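PDB 3LB5: Hit-like protein involved in cell-cycle regulation, which probably binds nucleotides and may hydrolyse them, as other histidine triad (HINT-like) proteins do, and may take part in cell-cycle regulation. Local coordinates for residues B[109-114]-B[124-129]. Sequence-based numbering, arbitrary orientation.
Sequences VMQFNE and LHFHII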
loop_
_atom_site.group_PDB
_atom_site.type_symbol
_atom_site.label_atom_id
_atom_site.label_comp_id
_atom_site.label_asym_id
_atom_site.label_seq_id
_atom_site.Cartn_x
_atom_site.Cartn_y
_atom_site.Cartn_z
ATOM N N VAL B 109 1.395 -2.241 5.362
ATOM C CA VAL B 109 1.788 -2.184 3.961
ATOM C C VAL B 109 1.904 -0.716 3.603
ATOM O O VAL B 109 0.985 0.058 3.857
ATOM C CB VAL B 109 0.737 -2.873 3.057
ATOM C CG1 VAL B 109 1.061 -2.700 1.567
ATOM C CG2 VAL B 109 0.581 -4.352 3.474
ATOM N N MET B 110 3.029 -0.321 3.009
ATOM C CA MET B 110 3.179 1.067 2.575
ATOM C C MET B 110 3.703 1.132 1.162
ATOM O O MET B 110 4.472 0.263 0.729
ATOM C CB MET B 110 4.140 1.842 3.487
ATOM C CG MET B 110 3.766 1.765 4.947
ATOM S SD MET B 110 4.759 2.903 5.904
ATOM C CE MET B 110 6.395 2.185 5.884
ATOM N N GLN B 111 3.319 2.178 0.449
ATOM C CA GLN B 111 3.830 2.362 -0.895
ATOM C C GLN B 111 4.004 3.869 -1.131
ATOM O O GLN B 111 3.055 4.648 -0.963
ATOM C CB GLN B 111 2.912 1.698 -1.922
ATOM C CG GLN B 111 3.520 1.667 -3.367
ATOM C CD GLN B 111 3.241 2.935 -4.141
ATOM O OE1 GLN B 111 2.153 3.498 -4.052
ATOM N NE2 GLN B 111 4.237 3.419 -4.876
ATOM N N PHE B 112 5.228 4.255 -1.476
ATOM C CA PHE B 112 5.602 5.679 -1.578
ATOM C C PHE B 112 5.828 6.184 -2.984
ATOM O O PHE B 112 6.572 5.579 -3.768
ATOM C CB PHE B 112 6.831 6.000 -0.719
ATOM C CG PHE B 112 6.687 5.594 0.730
ATOM C CD1 PHE B 112 5.528 5.892 1.445
ATOM C CD2 PHE B 112 7.711 4.918 1.368
ATOM C CE1 PHE B 112 5.391 5.515 2.782
ATOM C CE2 PHE B 112 7.589 4.531 2.716
ATOM C CZ PHE B 112 6.419 4.834 3.419
ATOM N N ASN B 113 5.169 7.294 -3.306
ATOM C CA ASN B 113 5.302 7.935 -4.603
ATOM C C ASN B 113 5.897 9.336 -4.501
ATOM O O ASN B 113 5.232 10.257 -4.056
ATOM C CB ASN B 113 3.944 8.002 -5.313
ATOM C CG ASN B 113 3.291 6.650 -5.416
ATOM O OD1 ASN B 113 3.621 5.868 -6.307
ATOM N ND2 ASN B 113 2.395 6.341 -4.481
ATOM N N GLU B 114 7.144 9.463 -4.953
ATOM C CA GLU B 114 7.901 10.726 -5.031
ATOM C C GLU B 114 8.625 11.084 -3.733
ATOM O O GLU B 114 8.324 10.528 -2.670
ATOM C CB GLU B 114 7.071 11.915 -5.567
ATOM C CG GLU B 114 6.338 11.666 -6.916
ATOM C CD GLU B 114 7.260 11.268 -8.057
ATOM O OE1 GLU B 114 8.458 11.633 -8.026
ATOM O OE2 GLU B 114 6.778 10.592 -8.997
ATOM N N LEU B 124 8.995 0.988 -8.492
ATOM C CA LEU B 124 7.795 0.612 -7.714
ATOM C C LEU B 124 8.130 -0.451 -6.662
ATOM O O LEU B 124 8.636 -1.493 -6.991
ATOM C CB LEU B 124 6.650 0.120 -8.628
ATOM C CG LEU B 124 5.321 -0.315 -7.960
ATOM C CD1 LEU B 124 4.711 0.767 -7.041
ATOM C CD2 LEU B 124 4.318 -0.757 -9.021
ATOM N N HIS B 125 7.912 -0.146 -5.390
ATOM C CA HIS B 125 8.034 -1.156 -4.354
ATOM C C HIS B 125 6.996 -0.972 -3.258
ATOM O O HIS B 125 6.717 0.160 -2.852
ATOM C CB HIS B 125 9.449 -1.197 -3.756
ATOM C CG HIS B 125 9.910 0.101 -3.151
ATOM N ND1 HIS B 125 10.185 1.215 -3.914
ATOM C CD2 HIS B 125 10.196 0.443 -1.868
ATOM C CE1 HIS B 125 10.592 2.202 -3.124
ATOM N NE2 HIS B 125 10.623 1.756 -1.880
ATOM N N PHE B 126 6.443 -2.091 -2.777
ATOM C CA PHE B 126 5.607 -2.118 -1.563
ATOM C C PHE B 126 6.433 -2.592 -0.366
ATOM O O PHE B 126 7.204 -3.553 -0.465
ATOM C CB PHE B 126 4.398 -3.043 -1.745
ATOM C CG PHE B 126 3.322 -2.475 -2.633
ATOM C CD1 PHE B 126 2.114 -2.067 -2.090
ATOM C CD2 PHE B 126 3.505 -2.382 -4.018
ATOM C CE1 PHE B 126 1.109 -1.533 -2.911
ATOM C CE2 PHE B 126 2.499 -1.861 -4.855
ATOM C CZ PHE B 126 1.297 -1.436 -4.289
ATOM N N HIS B 127 6.309 -1.872 0.745
ATOM C CA HIS B 127 6.846 -2.305 2.033
ATOM C C HIS B 127 5.861 -3.229 2.747
ATOM O O HIS B 127 4.661 -2.898 2.887
ATOM C CB HIS B 127 7.080 -1.089 2.951
ATOM C CG HIS B 127 8.100 -0.141 2.446
ATOM N ND1 HIS B 127 9.449 -0.306 2.699
ATOM C CD2 HIS B 127 7.982 1.008 1.739
ATOM C CE1 HIS B 127 10.121 0.693 2.148
ATOM N NE2 HIS B 127 9.256 1.507 1.565
ATOM N N ILE B 128 6.362 -4.374 3.220
ATOM C CA ILE B 128 5.566 -5.260 4.085
ATOM C C ILE B 128 6.253 -5.370 5.454
ATOM O O ILE B 128 7.323 -5.981 5.590
ATOM C CB ILE B 128 5.310 -6.661 3.481
ATOM C CG1 ILE B 128 4.486 -6.571 2.188
ATOM C CG2 ILE B 128 4.473 -7.503 4.440
ATOM C CD1 ILE B 128 5.273 -6.469 0.948
ATOM N N ILE B 129 5.645 -4.731 6.450
ATOM C CA ILE B 129 6.280 -4.560 7.755
ATOM C C ILE B 129 5.480 -5.228 8.871
ATOM O O ILE B 129 4.340 -4.831 9.158
ATOM C CB ILE B 129 6.528 -3.055 8.092
ATOM C CG1 ILE B 129 7.157 -2.313 6.898
ATOM C CG2 ILE B 129 7.356 -2.908 9.397
ATOM C CD1 ILE B 129 7.270 -0.810 7.092
HETATM O O HOH W 1 7.215 2.851 -4.743
HETATM O O HOH W 2 7.468 2.513 -1.938
#
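Gln111 lays its aliphatic chain over one face of the Phe126 ring. Gln111 CG stands 3.8 Å from the centroid of the Phe126 ring and only 7° off its normal, a CH-pi contact; with CG anti to the backbone N (chi1 -171°), the chain runs out over the ring. Val109 CG1 meets the same ring at its edge, in plane, 3.9 Å from Phe126 CD1. Val87 and Val91 of helix 81-101 also pack on Phe126, making this the close-packed side of the strand pair. Between the strands, Met110 and His127 form an antiparallel hydrogen-bonded pair: His127 N reaches Met110 O at 2.8 Å, in the carbonyl plane, while Met110 N to His127 O is longer, 3.1 Å.

Strands 106-113 and 126-131 belong to the five-stranded antiparallel sheet of the HIT fold, which continues across the dimer through a strand of the second subunit. His123, His125 and His127 match the family's His-X-His-X-His signature. The side chain of His127 lies about 8 Å from the unknown ligand, and its ND1 is hydrogen-bonded to His64. On the face that carries Met110 and His127, the Phe112 ring meets the His127 ring obliquely, planes 49° apart, with Phe112 CE2 3.6 Å from His127 NE2.

Beyond Phe126 the strands part and water takes over from direct backbone bonds. One water accepts from Phe112 N and donates to His125 O at 2.6 Å; another accepts from His125 N and Gln111 NE2 and donates to Phe112 O. The Gln111 amide is further held by two bonds with Asn113, the straighter running from Gln111 NE2 to Asn113 OD1, while Leu124 CD1 packs against Gln111 NE2 at 3.5 Å.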